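Local coordinates for protein putative tetR family transcriptional regulator (Streptomyces coelicolor A3, PDB 2Q24) that probably acts as a TetR-family transcriptional regulator that binds DNA near the genes it controls, at residues B[78-83]-B[90-95]; B[95-100]-B[127-132]; B[22-27]-B[63-68]. All coordinates share one frame; numbering follows the deposited sequence.

Interaction 1: residues B[78-83]-B[90-95]; sequences PGLLAE and LRAWTR
Leu80 meets Trp93 by apolar contact alone, and the shortest polar bond of the two segments, 2.8 Å from Thr94 OG1 to Arg91 O, lies within 90-95, away from 78-83, where it folds the threonine hydroxyl back onto its own helix. The C=O...donor angle is 122° and the hydroxyl oxygen stands somewhat tilted from the carbonyl plane. No polar bond bridges 78-83 and 90-95; their contact is a small apolar one made by a single leucine. Leu80 splits its two methyls between neighbouring residues of the facing helix. CD1 lies 3.9 Å from Trp93 CB and comes up at the indole edge, close to the ring plane, rather than over a face. CD2 lies 4.3 Å from Ala92 CB, a looser touch. The two larger side chains cross at about a right angle. With CG anti to the backbone N (chi1 -173°), Trp93 carries its ring past Leu80, and its NE1 is hydrogen-bonded to Leu73 O. The short helix 77-83 thus lies against helix 86-106, with Ala89 giving Leu80 a further apolar neighbour, while the indole continues inward onto Ile129, Leu133 and Leu136 of helix 125-142.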
# COMPACT_ATOMS: atom_id res chain seq x y z
N PRO B 78 -3.07 -12.27 -1.14
CA PRO B 78 -2.45 -13.59 -0.95
C PRO B 78 -3.39 -14.63 -0.29
O PRO B 78 -3.44 -15.79 -0.72
CB PRO B 78 -1.19 -13.29 -0.09
CG PRO B 78 -0.88 -11.83 -0.35
CD PRO B 78 -2.26 -11.19 -0.54
N GLY B 79 -4.08 -14.22 0.77
CA GLY B 79 -4.99 -15.11 1.45
C GLY B 79 -6.11 -15.58 0.56
O GLY B 79 -6.49 -16.78 0.61
N LEU B 80 -6.68 -14.67 -0.24
CA LEU B 80 -7.76 -15.08 -1.16
C LEU B 80 -7.27 -16.08 -2.22
O LEU B 80 -7.93 -17.09 -2.52
CB LEU B 80 -8.41 -13.85 -1.79
CG LEU B 80 -9.26 -12.99 -0.84
CD1 LEU B 80 -9.64 -11.67 -1.59
CD2 LEU B 80 -10.62 -13.75 -0.44
N LEU B 81 -6.07 -15.83 -2.74
CA LEU B 81 -5.48 -16.76 -3.72
C LEU B 81 -5.10 -18.10 -3.13
O LEU B 81 -5.08 -19.13 -3.84
CB LEU B 81 -4.29 -16.13 -4.44
CG LEU B 81 -4.66 -15.05 -5.47
CD1 LEU B 81 -3.35 -14.30 -5.73
CD2 LEU B 81 -5.27 -15.62 -6.79
N ALA B 82 -4.84 -18.12 -1.83
CA ALA B 82 -4.59 -19.37 -1.12
C ALA B 82 -5.86 -20.20 -0.92
O ALA B 82 -5.79 -21.42 -0.86
CB ALA B 82 -3.96 -19.07 0.22
N GLU B 83 -7.03 -19.57 -0.83
CA GLU B 83 -8.27 -20.30 -0.50
C GLU B 83 -9.20 -20.57 -1.66
O GLU B 83 -10.11 -21.40 -1.54
CB GLU B 83 -9.13 -19.52 0.50
CG GLU B 83 -8.49 -19.28 1.86
CD GLU B 83 -8.06 -20.56 2.57
OE1 GLU B 83 -8.72 -21.64 2.37
OE2 GLU B 83 -7.03 -20.48 3.30
N LEU B 90 -10.34 -13.30 -7.60
CA LEU B 90 -10.63 -12.03 -8.26
C LEU B 90 -12.08 -11.54 -7.99
O LEU B 90 -12.26 -10.43 -7.51
CB LEU B 90 -10.32 -12.16 -9.78
CG LEU B 90 -10.70 -10.96 -10.63
CD1 LEU B 90 -9.84 -9.70 -10.17
CD2 LEU B 90 -10.39 -11.42 -12.09
N ARG B 91 -13.08 -12.40 -8.18
CA ARG B 91 -14.47 -12.04 -7.94
C ARG B 91 -14.70 -11.57 -6.49
O ARG B 91 -15.32 -10.54 -6.27
CB ARG B 91 -15.39 -13.24 -8.28
CG ARG B 91 -16.87 -13.11 -7.85
CD ARG B 91 -17.75 -14.24 -8.41
NE ARG B 91 -17.47 -14.56 -9.83
CZ ARG B 91 -18.12 -14.07 -10.90
NH1 ARG B 91 -19.15 -13.24 -10.80
NH2 ARG B 91 -17.73 -14.45 -12.10
N ALA B 92 -14.22 -12.35 -5.51
CA ALA B 92 -14.41 -11.95 -4.09
C ALA B 92 -13.75 -10.62 -3.83
O ALA B 92 -14.32 -9.73 -3.17
CB ALA B 92 -13.89 -13.03 -3.14
N TRP B 93 -12.55 -10.45 -4.36
CA TRP B 93 -11.84 -9.19 -4.14
C TRP B 93 -12.52 -7.98 -4.79
O TRP B 93 -12.53 -6.89 -4.25
CB TRP B 93 -10.40 -9.33 -4.66
CG TRP B 93 -9.51 -8.13 -4.33
CD1 TRP B 93 -8.71 -7.95 -3.22
CD2 TRP B 93 -9.35 -6.97 -5.14
NE1 TRP B 93 -8.06 -6.72 -3.30
CE2 TRP B 93 -8.44 -6.10 -4.47
CE3 TRP B 93 -9.91 -6.57 -6.37
CZ2 TRP B 93 -8.04 -4.87 -5.02
CZ3 TRP B 93 -9.51 -5.32 -6.93
CH2 TRP B 93 -8.61 -4.48 -6.23
N THR B 94 -13.08 -8.14 -5.97
CA THR B 94 -13.78 -7.05 -6.60
C THR B 94 -14.96 -6.53 -5.75
O THR B 94 -15.24 -5.39 -5.77
CB THR B 94 -14.23 -7.36 -8.04
OG1 THR B 94 -15.23 -8.35 -8.04
CG2 THR B 94 -13.09 -7.73 -8.91
N ARG B 95 -15.63 -7.41 -5.03
CA ARG B 95 -16.65 -6.96 -4.07
C ARG B 95 -16.01 -6.11 -2.96
O ARG B 95 -16.56 -5.07 -2.57
CB ARG B 95 -17.47 -8.16 -3.52
CG ARG B 95 -18.38 -8.80 -4.53
CD ARG B 95 -19.40 -9.89 -3.95
NE ARG B 95 -20.00 -9.40 -2.72
CZ ARG B 95 -21.17 -8.76 -2.64
NH1 ARG B 95 -21.92 -8.56 -3.73
NH2 ARG B 95 -21.60 -8.34 -1.45

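Interaction 2: residues B[95-100]-B[127-132]; sequences RRFIDY and QLIQSA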
# COMPACT_ATOMS: atom_id res chain seq x y z
N ARG B 95 -15.63 -7.41 -5.03
CA ARG B 95 -16.65 -6.96 -4.07
C ARG B 95 -16.01 -6.11 -2.96
O ARG B 95 -16.56 -5.07 -2.57
CB ARG B 95 -17.47 -8.16 -3.52
CG ARG B 95 -18.38 -8.80 -4.53
CD ARG B 95 -19.40 -9.89 -3.95
NE ARG B 95 -20.00 -9.40 -2.72
CZ ARG B 95 -21.17 -8.76 -2.64
NH1 ARG B 95 -21.92 -8.56 -3.73
NH2 ARG B 95 -21.60 -8.34 -1.45
N ARG B 96 -14.84 -6.52 -2.48
CA ARG B 96 -14.11 -5.73 -1.46
C ARG B 96 -13.67 -4.40 -2.04
O ARG B 96 -13.68 -3.37 -1.34
CB ARG B 96 -12.89 -6.51 -0.90
CG ARG B 96 -13.28 -7.83 -0.17
CD ARG B 96 -14.27 -7.56 0.96
NE ARG B 96 -13.62 -6.95 2.09
CZ ARG B 96 -14.14 -6.00 2.88
NH1 ARG B 96 -15.35 -5.47 2.65
NH2 ARG B 96 -13.42 -5.58 3.90
N PHE B 97 -13.28 -4.40 -3.30
CA PHE B 97 -12.97 -3.13 -3.96
C PHE B 97 -14.20 -2.22 -3.95
O PHE B 97 -14.07 -1.01 -3.63
CB PHE B 97 -12.53 -3.33 -5.42
CG PHE B 97 -12.24 -2.01 -6.12
CD1 PHE B 97 -10.97 -1.46 -6.09
CD2 PHE B 97 -13.27 -1.31 -6.74
CE1 PHE B 97 -10.73 -0.23 -6.72
CE2 PHE B 97 -13.04 -0.08 -7.33
CZ PHE B 97 -11.79 0.45 -7.34
N ILE B 98 -15.38 -2.74 -4.35
CA ILE B 98 -16.58 -1.88 -4.35
C ILE B 98 -16.88 -1.39 -2.95
O ILE B 98 -17.25 -0.23 -2.77
CB ILE B 98 -17.82 -2.57 -5.00
CG1 ILE B 98 -17.52 -2.77 -6.47
CG2 ILE B 98 -19.12 -1.70 -4.86
CD1 ILE B 98 -17.49 -1.47 -7.29
N ASP B 99 -16.67 -2.25 -1.94
CA ASP B 99 -16.85 -1.84 -0.50
C ASP B 99 -15.93 -0.63 -0.16
O ASP B 99 -16.38 0.35 0.46
CB ASP B 99 -16.48 -2.98 0.44
CG ASP B 99 -17.48 -4.16 0.41
OD1 ASP B 99 -18.65 -3.99 0.02
OD2 ASP B 99 -17.04 -5.26 0.85
N TYR B 100 -14.67 -0.72 -0.57
CA TYR B 100 -13.67 0.35 -0.42
C TYR B 100 -14.07 1.62 -1.18
O TYR B 100 -14.03 2.73 -0.64
CB TYR B 100 -12.32 -0.17 -0.94
CG TYR B 100 -11.45 0.93 -1.48
CD1 TYR B 100 -10.82 1.84 -0.63
CD2 TYR B 100 -11.30 1.11 -2.88
CE1 TYR B 100 -10.05 2.89 -1.15
CE2 TYR B 100 -10.51 2.14 -3.39
CZ TYR B 100 -9.91 3.04 -2.52
OH TYR B 100 -9.12 4.06 -3.03
N GLN B 127 -1.77 3.04 -7.10
CA GLN B 127 -0.74 2.09 -7.56
C GLN B 127 -0.81 0.78 -6.77
O GLN B 127 -0.68 -0.32 -7.34
CB GLN B 127 0.66 2.72 -7.41
CG GLN B 127 0.84 4.04 -8.18
CD GLN B 127 0.57 5.33 -7.37
OE1 GLN B 127 -0.55 5.59 -6.90
NE2 GLN B 127 1.60 6.16 -7.25
N LEU B 128 -0.95 0.88 -5.46
CA LEU B 128 -1.02 -0.32 -4.60
C LEU B 128 -2.22 -1.19 -5.02
O LEU B 128 -2.12 -2.42 -5.16
CB LEU B 128 -1.17 0.10 -3.13
CG LEU B 128 0.05 0.75 -2.44
CD1 LEU B 128 -0.40 1.37 -1.10
CD2 LEU B 128 1.10 -0.30 -2.21
N ILE B 129 -3.37 -0.53 -5.21
CA ILE B 129 -4.60 -1.28 -5.51
C ILE B 129 -4.54 -1.82 -6.93
O ILE B 129 -4.92 -2.95 -7.18
CB ILE B 129 -5.82 -0.38 -5.41
CG1 ILE B 129 -6.04 -0.02 -3.93
CG2 ILE B 129 -7.05 -1.13 -5.99
CD1 ILE B 129 -6.99 1.16 -3.74
N GLN B 130 -4.04 -1.03 -7.85
CA GLN B 130 -3.81 -1.59 -9.22
C GLN B 130 -2.89 -2.81 -9.23
O GLN B 130 -3.09 -3.79 -9.99
CB GLN B 130 -3.34 -0.51 -10.18
CG GLN B 130 -4.56 0.31 -10.64
CD GLN B 130 -4.25 1.48 -11.58
OE1 GLN B 130 -5.12 2.31 -11.92
NE2 GLN B 130 -3.01 1.55 -12.01
N SER B 131 -1.88 -2.81 -8.35
CA SER B 131 -0.97 -3.95 -8.29
C SER B 131 -1.63 -5.17 -7.71
O SER B 131 -1.35 -6.28 -8.15
CB SER B 131 0.29 -3.58 -7.51
OG SER B 131 1.29 -4.59 -7.63
N ALA B 132 -2.54 -4.97 -6.75
CA ALA B 132 -3.31 -6.09 -6.15
C ALA B 132 -4.17 -6.72 -7.24
O ALA B 132 -4.28 -7.94 -7.36
CB ALA B 132 -4.20 -5.54 -5.02
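Ile129 pushes its two branches against two aromatic residues one helical turn apart, Phe97 and Tyr100. Its CG2 meets the Phe97 ring at the edge and in the ring plane, 3.9 Å from CE1, and the two side chains cross at about a right angle. Its CD1 reaches the far end of Tyr100, 3.7 Å from CE2 and equally near CZ and OH. The branching at CB makes this division possible: CG2 stands anti to the backbone N, and CG1 anti to the carbonyl carbon (chi1 -69°). Tyr100 CD2 also lies over one face of Phe97, toward its rim. Cutting this isoleucine back to an alanine would probably open a gap between Phe97 and the end of Tyr100, leaving both rings freer to shift. The other side of helix 86-106 is looser: Arg95 and Arg96 are exposed and take no part in the contact, and Arg95 pairs with Glu176. Within the packed part the one polar group is the Tyr100 hydroxyl, which has a hydrogen-bond partner in Tyr66 OH. Cohesion between 95-100 and 127-132 therefore rests on the fit of apolar surfaces, with no hydrogen bond or salt bridge joining these two segments.

Interaction 3: residues B[22-27]-B[63-68]; sequences AAAVRV and EAAYRN
Ala65 packs its methyl against Ala24 and Val25, and the close apolar contacts across these segments converge on it. Its CB lies 3.7 Å from Ala24 CB and at the same separation from Val25 CG2. Val25 CG2 also rests 3.4 Å from Ala65 O, a carbon-to-oxygen touch and not a hydrogen bond. Val25 stands with CG1 anti to the backbone N (chi1 167°), which turns CG2 to the side that meets Ala65. Small residues allow the backbones to come near: the CA atoms of Val25 and Ala65 are only 5.7 Å apart.

This is the packing of the first helix of a TetR-type DNA-binding domain, 17-31, against helix 58-75, which follows the predicted helix-turn-helix at 36-55 and leads on to the C-terminal domain. Val27, on the same first helix, packs on Ile40 and Glu43 of helix 37-43, so helix 17-31 touches both helix 37-43 and helix 58-75.

Charged and polar groups lie around this apolar centre. Arg67 NH1 meets Glu63 OE2 at 3.2 Å in a salt bridge one turn apart along the helix. The carboxylate oxygen is met nearly along its C-O axis and lies close to the guanidinium plane, with an N-H...acceptor angle of 151°. Arg67 NH2 also bonds to Pro121 O of the second subunit, and Asn68 ND2 is shared between Asp18 of its own chain, on the first helix, and Asp124 of the second subunit. At the far side of the first helix, Arg26 lays one face of its guanidinium over Ala23 CA, offset toward the rim, and its NH1 forms a salt bridge with Glu43.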
# COMPACT_ATOMS: atom_id res chain seq x y z
N ALA B 22 -11.26 0.90 11.53
CA ALA B 22 -12.45 0.32 10.91
C ALA B 22 -13.70 1.14 11.28
O ALA B 22 -14.50 1.50 10.42
CB ALA B 22 -12.61 -1.13 11.34
N ALA B 23 -13.83 1.44 12.57
CA ALA B 23 -14.92 2.29 13.07
C ALA B 23 -14.89 3.70 12.45
O ALA B 23 -15.95 4.23 12.06
CB ALA B 23 -14.91 2.37 14.62
N ALA B 24 -13.70 4.31 12.34
CA ALA B 24 -13.56 5.59 11.67
C ALA B 24 -14.06 5.57 10.22
O ALA B 24 -14.75 6.48 9.79
CB ALA B 24 -12.08 6.06 11.72
N VAL B 25 -13.65 4.56 9.45
CA VAL B 25 -14.11 4.48 8.09
C VAL B 25 -15.64 4.41 8.04
O VAL B 25 -16.25 5.10 7.23
CB VAL B 25 -13.51 3.25 7.37
CG1 VAL B 25 -14.24 2.96 6.04
CG2 VAL B 25 -11.99 3.43 7.17
N ARG B 26 -16.23 3.58 8.89
CA ARG B 26 -17.68 3.37 8.93
C ARG B 26 -18.37 4.71 9.22
O ARG B 26 -19.26 5.15 8.49
CB ARG B 26 -17.97 2.32 10.01
CG ARG B 26 -19.39 1.74 10.12
CD ARG B 26 -19.46 0.76 11.34
NE ARG B 26 -18.15 0.11 11.58
CZ ARG B 26 -17.71 -0.37 12.75
NH1 ARG B 26 -18.46 -0.30 13.85
NH2 ARG B 26 -16.50 -0.93 12.82
N VAL B 27 -17.92 5.38 10.27
CA VAL B 27 -18.58 6.61 10.72
C VAL B 27 -18.32 7.80 9.77
O VAL B 27 -19.23 8.58 9.48
CB VAL B 27 -18.19 6.97 12.20
CG1 VAL B 27 -18.88 8.27 12.65
CG2 VAL B 27 -18.58 5.84 13.16
N GLU B 63 -7.03 10.39 7.66
CA GLU B 63 -5.94 9.86 6.79
C GLU B 63 -5.56 8.43 7.14
O GLU B 63 -5.49 7.56 6.25
CB GLU B 63 -4.69 10.76 6.83
CG GLU B 63 -3.56 10.11 6.08
CD GLU B 63 -2.34 10.95 5.91
OE1 GLU B 63 -2.44 12.18 6.02
OE2 GLU B 63 -1.27 10.33 5.71
N ALA B 64 -5.28 8.18 8.42
CA ALA B 64 -4.95 6.80 8.88
C ALA B 64 -6.05 5.76 8.56
O ALA B 64 -5.76 4.64 8.13
CB ALA B 64 -4.67 6.81 10.38
N ALA B 65 -7.31 6.15 8.76
CA ALA B 65 -8.47 5.29 8.45
C ALA B 65 -8.51 4.93 6.97
O ALA B 65 -8.66 3.73 6.62
CB ALA B 65 -9.77 5.94 8.84
N TYR B 66 -8.37 5.96 6.12
CA TYR B 66 -8.33 5.71 4.67
C TYR B 66 -7.15 4.78 4.30
O TYR B 66 -7.34 3.82 3.54
CB TYR B 66 -8.27 7.04 3.87
CG TYR B 66 -8.22 6.79 2.36
CD1 TYR B 66 -9.39 6.46 1.62
CD2 TYR B 66 -7.01 6.87 1.67
CE1 TYR B 66 -9.31 6.23 0.24
CE2 TYR B 66 -6.94 6.66 0.32
CZ TYR B 66 -8.08 6.32 -0.38
OH TYR B 66 -7.97 6.08 -1.73
N ARG B 67 -5.95 5.06 4.81
CA ARG B 67 -4.78 4.27 4.47
C ARG B 67 -4.92 2.85 4.94
O ARG B 67 -4.47 1.90 4.27
CB ARG B 67 -3.53 4.90 5.10
CG ARG B 67 -3.14 6.19 4.41
CD ARG B 67 -1.95 6.89 5.09
NE ARG B 67 -0.72 6.08 5.03
CZ ARG B 67 0.46 6.50 5.43
NH1 ARG B 67 0.59 7.73 5.95
NH2 ARG B 67 1.52 5.69 5.33
N ASN B 68 -5.52 2.68 6.13
CA ASN B 68 -5.77 1.34 6.63
C ASN B 68 -6.75 0.57 5.75
O ASN B 68 -6.56 -0.62 5.52
CB ASN B 68 -6.33 1.44 8.08
CG ASN B 68 -6.59 0.07 8.67
OD1 ASN B 68 -7.73 -0.32 8.82
ND2 ASN B 68 -5.52 -0.66 9.03

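In the fold
From the N terminus, interaction 3 comes first: 22-27 meets 63-68 and closes a loop of 35 residues that contains the predicted helix-turn-helix. Interaction 1 follows with a short loop of six residues, turning helix 77-83 back onto helix 86-106. Interaction 2 opens where interaction 1 ends, at Arg95, and closes a 26-residue loop onto helix 125-142. The three stand in series, none enclosing or crossing another. Interactions 1 and 2 share helix 86-106 and touch where Trp93 CH2 packs on Ile129 CG2. Interactions 2 and 3 lie in the C-terminal and DNA-binding parts respectively and are joined by a probable hydrogen bond between Tyr100 OH and Tyr66 OH; residues of both reach the second subunit.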